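Local atomic coordinates of 4-hydroxy-3-methylbut-2-enyl diphosphate reductase, apicoplast (Plasmodium falciparum, PDB entry 4N7B), a protein that reduces (E)-4-hydroxy-3-methylbut-2-enyl diphosphate to isopentenyl and dimethylallyl diphosphate, using an iron-sulfur cluster, in the last step of the apicoplast isoprenoid pathway. Residues E239-E242 with E243-L247; D262-C265 with K266-K270. One frame throughout, in Å; residues are numbered along the deposited sequence.

Contact 1 (E239-E242 with E243-L247)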
ATOM      1  N   GLU A 239      -8.173   1.954 -12.297  1.00 35.60           N
ATOM      2  CA  GLU A 239      -8.637   1.754 -13.665  1.00 36.51           C
ATOM      3  C   GLU A 239      -9.640   0.592 -13.709  1.00 43.06           C
ATOM      4  O   GLU A 239     -10.619   0.634 -14.445  1.00 41.99           O
ATOM      5  CB  GLU A 239      -7.443   1.505 -14.593  1.00 38.13           C
ATOM      6  CG  GLU A 239      -7.813   1.388 -16.086  1.00 53.30           C
ATOM      7  CD  GLU A 239      -6.587   1.286 -17.008  1.00 61.58           C
ATOM      8  OE1 GLU A 239      -6.772   1.220 -18.248  1.00 57.48           O
ATOM      9  OE2 GLU A 239      -5.441   1.272 -16.493  1.00 63.57           O
ATOM     10  N   THR A 240      -9.417  -0.431 -12.887  1.00 37.45           N
ATOM     11  CA  THR A 240     -10.334  -1.570 -12.850  1.00 33.11           C
ATOM     12  C   THR A 240     -11.737  -1.097 -12.494  1.00 36.47           C
ATOM     13  O   THR A 240     -12.712  -1.506 -13.117  1.00 38.83           O
ATOM     14  CB  THR A 240      -9.903  -2.633 -11.833  1.00 37.04           C
ATOM     15  OG1 THR A 240      -8.730  -3.308 -12.305  1.00 37.94           O
ATOM     16  CG2 THR A 240     -11.017  -3.647 -11.625  1.00 40.64           C
ATOM     17  N   VAL A 241     -11.848  -0.223 -11.502  1.00 36.79           N
ATOM     18  CA  VAL A 241     -13.166   0.260 -11.085  1.00 37.49           C
ATOM     19  C   VAL A 241     -13.776   1.174 -12.127  1.00 42.08           C
ATOM     20  O   VAL A 241     -14.959   1.057 -12.442  1.00 41.88           O
ATOM     21  CB  VAL A 241     -13.114   1.017  -9.744  1.00 39.60           C
ATOM     22  CG1 VAL A 241     -14.500   1.544  -9.362  1.00 38.14           C
ATOM     23  CG2 VAL A 241     -12.585   0.098  -8.647  1.00 37.66           C
ATOM     24  N   GLU A 242     -12.966   2.083 -12.659  1.00 46.52           N
ATOM     25  CA  GLU A 242     -13.430   3.055 -13.646  1.00 47.62           C
ATOM     26  C   GLU A 242     -13.942   2.362 -14.910  1.00 54.20           C
ATOM     27  O   GLU A 242     -14.898   2.810 -15.554  1.00 55.17           O
ATOM     28  CB  GLU A 242     -12.291   4.014 -14.000  1.00 44.78           C
ATOM     29  CG  GLU A 242     -12.225   5.250 -13.104  1.00 53.03           C
ATOM     30  CD  GLU A 242     -10.895   5.983 -13.204  1.00 58.78           C
ATOM     31  OE1 GLU A 242     -10.014   5.518 -13.963  1.00 63.35           O
ATOM     32  OE2 GLU A 242     -10.719   7.017 -12.508  1.00 63.57           O
ATOM     33  N   GLU A 243     -13.318   1.245 -15.247  1.00 45.91           N
ATOM     34  CA  GLU A 243     -13.616   0.575 -16.489  1.00 47.22           C
ATOM     35  C   GLU A 243     -14.885  -0.272 -16.336  1.00 56.20           C
ATOM     36  O   GLU A 243     -15.643  -0.457 -17.298  1.00 55.46           O
ATOM     37  CB  GLU A 243     -12.401  -0.245 -16.921  1.00 46.88           C
ATOM     38  CG  GLU A 243     -12.442  -0.670 -18.369  1.00 61.72           C
ATOM     39  CD  GLU A 243     -12.229   0.492 -19.304  1.00 62.90           C
ATOM     40  OE1 GLU A 243     -11.432   1.393 -18.966  1.00 65.52           O
ATOM     41  OE2 GLU A 243     -12.876   0.505 -20.364  1.00 64.11           O
ATOM     42  N   CYS A 244     -15.135  -0.745 -15.117  1.00 53.75           N
ATOM     43  CA  CYS A 244     -16.368  -1.461 -14.800  1.00 53.00           C
ATOM     44  C   CYS A 244     -17.544  -0.507 -14.858  1.00 59.22           C
ATOM     45  O   CYS A 244     -18.628  -0.850 -15.332  1.00 61.00           O
ATOM     46  CB  CYS A 244     -16.284  -2.060 -13.402  1.00 51.67           C
ATOM     47  SG  CYS A 244     -15.366  -3.614 -13.325  1.00 56.37           S
ATOM     48  N   LEU A 245     -17.318   0.703 -14.359  1.00 54.75           N
ATOM     49  CA  LEU A 245     -18.342   1.736 -14.376  1.00 57.00           C
ATOM     50  C   LEU A 245     -18.728   2.132 -15.801  1.00 59.63           C
ATOM     51  O   LEU A 245     -19.871   2.497 -16.048  1.00 61.71           O
ATOM     52  CB  LEU A 245     -17.866   2.961 -13.601  1.00 52.70           C
ATOM     53  CG  LEU A 245     -17.875   2.775 -12.084  1.00 53.40           C
ATOM     54  CD1 LEU A 245     -17.066   3.862 -11.411  1.00 51.91           C
ATOM     55  CD2 LEU A 245     -19.313   2.788 -11.577  1.00 58.92           C
ATOM     56  N   LYS A 246     -17.778   2.065 -16.731  1.00 67.52           N
ATOM     57  CA  LYS A 246     -18.053   2.379 -18.132  1.00 68.80           C
ATOM     58  C   LYS A 246     -18.904   1.291 -18.761  1.00 77.38           C
ATOM     59  O   LYS A 246     -19.838   1.572 -19.516  1.00 82.74           O
ATOM     60  CB  LYS A 246     -16.753   2.547 -18.923  1.00 66.12           C
ATOM     61  CG  LYS A 246     -16.113   3.913 -18.733  1.00 75.69           C
ATOM     62  CD  LYS A 246     -14.687   3.990 -19.283  1.00 82.42           C
ATOM     63  CE  LYS A 246     -13.898   5.129 -18.604  1.00 77.93           C
ATOM     64  NZ  LYS A 246     -12.427   5.052 -18.847  1.00 77.60           N
ATOM     65  N   LEU A 247     -18.591   0.044 -18.436  1.00 83.35           N
ATOM     66  CA  LEU A 247     -19.288  -1.077 -19.044  1.00 87.71           C
ATOM     67  C   LEU A 247     -20.665  -1.273 -18.442  1.00 91.08           C
ATOM     68  O   LEU A 247     -21.670  -1.167 -19.138  1.00 99.66           O
ATOM     69  CB  LEU A 247     -18.483  -2.364 -18.887  1.00 86.18           C
ATOM     70  CG  LEU A 247     -17.159  -2.415 -19.649  1.00 87.80           C
ATOM     71  CD1 LEU A 247     -16.605  -3.831 -19.584  1.00 87.98           C
ATOM     72  CD2 LEU A 247     -17.325  -1.955 -21.100  1.00 86.53           C
TER
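Val241 and Leu245, one helical turn apart, lie side by side and point the same way, with Val241 CG1 at 4.0 Å from Leu245 CD1. Val241 sends CG1 there because this branch stands opposite its backbone N (chi1 178°), next to its carbonyl carbon. The apolar contact runs beside a backbone hydrogen bond, Leu245 N to Val241 O at 3.1 Å. Three more i to i+4 bonds continue the alpha-helical pattern: Glu243 N to Glu239 O (2.9 Å), Cys244 N to Thr240 O and Lys246 N to Glu242 O, the last the most bent of the four, with an N-H...O angle of 138°.

The charged chains are loosely coupled. Lys246, extended, brings NZ to 3.8 Å from Glu243 OE1, a long salt bridge. Glu239 OE1 comes within 4.7 Å of Glu243 OE1, and the lysine probably eases the repulsion between these two carboxylates. Thr240, a buried residue, has its OG1 hydrogen-bonded back along the helix to Arg236 O.

Around this last part of helix 232-247, Thr240, Val241 and Cys244 rest on Ile289 of strand 287-290, Glu243 and Cys244 meet Phe526 of helix 524-533, and Glu242 and Leu245 face helix 262-271.

Contact 2 (D262-C265 with K266-K270); sequences DIVC and KKLEK
Leu268 reaches back along its helix to Val264, the two side chains running side by side with Leu268 CD1 at 4.1 Å from Val264 CG1. Leu268 CG, set opposite its own carbonyl carbon and beside its N (chi1 -66°), also lies 3.5 Å from Val264 O, so the leucine leans over the same carbonyl that accepts its N-H. Glu269 repeats the posture one residue on: its CG passes 3.5 Å from Cys265 O, while its backbone N bonds to that oxygen at 2.9 Å.

Behind these contacts lie the backbone hydrogen bonds of the helix. Lys266 N to Asp262 O is the shortest of the four i to i+4 bonds at 2.8 Å and also the straightest, with an N-H...O angle of 160°, whereas Lys267 N to Ile263 O stretches to 3.3 Å. Lys266 and Lys267 are fully extended, and their ends lead away from the preceding turn.

Farther out, Asn261 OD1 accepts a hydrogen bond from Val264 N at the start of the helix. Val264 packs on Ile238, Val259 and Pro487, and Cys265 and Leu268 on Phe275. Helix 262-271 is the crossover of a beta-alpha-beta unit between parallel strands 252-255 and 273-276. Its first turn follows His260, a substrate-binding residue by similarity, and Val264 lies about 6 Å, side chain to side chain, from Ser485, another such residue.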
ATOM      1  N   ASP A 262      -8.870   8.781   0.593  1.00 43.90           N
ATOM      2  CA  ASP A 262     -10.251   9.257   0.595  1.00 47.69           C
ATOM      3  C   ASP A 262     -10.550  10.063  -0.668  1.00 39.97           C
ATOM      4  O   ASP A 262     -11.646  10.009  -1.206  1.00 40.40           O
ATOM      5  CB  ASP A 262     -10.536  10.076   1.861  1.00 53.03           C
ATOM      6  CG  ASP A 262     -10.163   9.319   3.140  1.00 64.92           C
ATOM      7  OD1 ASP A 262     -10.803   8.276   3.408  1.00 64.89           O
ATOM      8  OD2 ASP A 262      -9.222   9.747   3.866  1.00 64.27           O
ATOM      9  N   ILE A 263      -9.567  10.795  -1.163  1.00 40.50           N
ATOM     10  CA  ILE A 263      -9.790  11.604  -2.361  1.00 41.76           C
ATOM     11  C   ILE A 263     -10.114  10.739  -3.568  1.00 39.66           C
ATOM     12  O   ILE A 263     -11.071  11.005  -4.272  1.00 40.91           O
ATOM     13  CB  ILE A 263      -8.604  12.501  -2.647  1.00 42.40           C
ATOM     14  CG1 ILE A 263      -8.492  13.527  -1.518  1.00 39.51           C
ATOM     15  CG2 ILE A 263      -8.763  13.186  -4.006  1.00 42.11           C
ATOM     16  CD1 ILE A 263      -7.215  14.288  -1.529  1.00 41.13           C
ATOM     17  N   VAL A 264      -9.327   9.692  -3.793  1.00 36.71           N
ATOM     18  CA  VAL A 264      -9.607   8.736  -4.856  1.00 33.63           C
ATOM     19  C   VAL A 264     -10.990   8.100  -4.699  1.00 36.87           C
ATOM     20  O   VAL A 264     -11.766   8.016  -5.647  1.00 41.62           O
ATOM     21  CB  VAL A 264      -8.569   7.614  -4.835  1.00 33.10           C
ATOM     22  CG1 VAL A 264      -9.050   6.394  -5.645  1.00 33.10           C
ATOM     23  CG2 VAL A 264      -7.230   8.122  -5.345  1.00 33.87           C
ATOM     24  N   CYS A 265     -11.289   7.641  -3.491  1.00 36.95           N
ATOM     25  CA  CYS A 265     -12.508   6.886  -3.234  1.00 42.87           C
ATOM     26  C   CYS A 265     -13.748   7.748  -3.381  1.00 43.35           C
ATOM     27  O   CYS A 265     -14.771   7.292  -3.893  1.00 42.78           O
ATOM     28  CB  CYS A 265     -12.464   6.300  -1.828  1.00 44.46           C
ATOM     29  SG  CYS A 265     -11.405   4.878  -1.693  1.00 44.87           S
ATOM     30  N   LYS A 266     -13.673   8.986  -2.919  1.00 50.69           N
ATOM     31  CA  LYS A 266     -14.814   9.881  -3.025  1.00 55.45           C
ATOM     32  C   LYS A 266     -15.124  10.120  -4.503  1.00 56.00           C
ATOM     33  O   LYS A 266     -16.291  10.194  -4.900  1.00 58.02           O
ATOM     34  CB  LYS A 266     -14.527  11.200  -2.313  1.00 54.84           C
ATOM     35  CG  LYS A 266     -15.611  12.243  -2.488  1.00 67.22           C
ATOM     36  CD  LYS A 266     -15.108  13.623  -2.083  1.00 77.74           C
ATOM     37  CE  LYS A 266     -16.139  14.721  -2.358  1.00 80.44           C
ATOM     38  NZ  LYS A 266     -15.599  16.077  -2.035  1.00 76.73           N
ATOM     39  N   LYS A 267     -14.081  10.223  -5.324  1.00 49.31           N
ATOM     40  CA  LYS A 267     -14.274  10.491  -6.746  1.00 56.40           C
ATOM     41  C   LYS A 267     -15.015   9.318  -7.389  1.00 59.92           C
ATOM     42  O   LYS A 267     -15.893   9.509  -8.237  1.00 60.61           O
ATOM     43  CB  LYS A 267     -12.934  10.732  -7.429  1.00 50.37           C
ATOM     44  CG  LYS A 267     -13.025  11.057  -8.903  1.00 57.17           C
ATOM     45  CD  LYS A 267     -11.629  11.152  -9.507  1.00 62.44           C
ATOM     46  CE  LYS A 267     -11.657  11.131 -11.038  1.00 62.48           C
ATOM     47  NZ  LYS A 267     -10.272  11.027 -11.619  1.00 64.55           N
ATOM     48  N   LEU A 268     -14.679   8.104  -6.956  1.00 49.07           N
ATOM     49  CA  LEU A 268     -15.301   6.903  -7.505  1.00 48.29           C
ATOM     50  C   LEU A 268     -16.729   6.743  -7.002  1.00 51.22           C
ATOM     51  O   LEU A 268     -17.590   6.234  -7.725  1.00 54.03           O
ATOM     52  CB  LEU A 268     -14.474   5.662  -7.173  1.00 45.81           C
ATOM     53  CG  LEU A 268     -13.098   5.651  -7.847  1.00 40.78           C
ATOM     54  CD1 LEU A 268     -12.275   4.468  -7.377  1.00 39.08           C
ATOM     55  CD2 LEU A 268     -13.233   5.632  -9.372  1.00 41.91           C
ATOM     56  N   GLU A 269     -16.987   7.185  -5.775  1.00 56.36           N
ATOM     57  CA  GLU A 269     -18.334   7.116  -5.220  1.00 63.77           C
ATOM     58  C   GLU A 269     -19.260   7.986  -6.051  1.00 63.52           C
ATOM     59  O   GLU A 269     -20.390   7.597  -6.340  1.00 63.60           O
ATOM     60  CB  GLU A 269     -18.362   7.553  -3.754  1.00 61.84           C
ATOM     61  CG  GLU A 269     -17.985   6.445  -2.785  1.00 66.74           C
ATOM     62  CD  GLU A 269     -17.822   6.935  -1.355  1.00 69.03           C
ATOM     63  OE1 GLU A 269     -17.679   8.159  -1.146  1.00 69.69           O
ATOM     64  OE2 GLU A 269     -17.842   6.090  -0.434  1.00 69.39           O
ATOM     65  N   LYS A 270     -18.764   9.159  -6.439  1.00 65.12           N
ATOM     66  CA  LYS A 270     -19.516  10.077  -7.286  1.00 68.71           C
ATOM     67  C   LYS A 270     -19.827   9.438  -8.629  1.00 69.17           C
ATOM     68  O   LYS A 270     -20.898   9.648  -9.187  1.00 71.22           O
ATOM     69  CB  LYS A 270     -18.736  11.374  -7.517  1.00 68.42           C
ATOM     70  CG  LYS A 270     -18.997  12.455  -6.478  1.00 73.92           C
ATOM     71  CD  LYS A 270     -18.411  13.814  -6.884  1.00 79.52           C
ATOM     72  CE  LYS A 270     -18.958  14.314  -8.229  1.00 84.83           C
ATOM     73  NZ  LYS A 270     -18.510  15.705  -8.564  1.00 83.19           N
TER

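Both contacts lie within a single helix, and each carries a valine and a leucine four residues apart. The helices meet where Val241 and Glu242 pack on Leu268: Val241 CG1 lies 4.2 Å from Leu268 CD1, and Glu242 CG 3.9 Å from Leu268 CD2. Each contact is partly buried, but contact 2 has more exposed residues. Its Lys266 is exposed, its end leading away, while Lys267 runs to the seam, where its NZ lies 4.1 Å from Glu242 OE2. Contact 1 has three glutamates and one lysine, paired through a long salt bridge with Glu243. Contact 1 closes helix 232-247 against strand 287-290; contact 2 opens helix 262-271 nearer the probable substrate site.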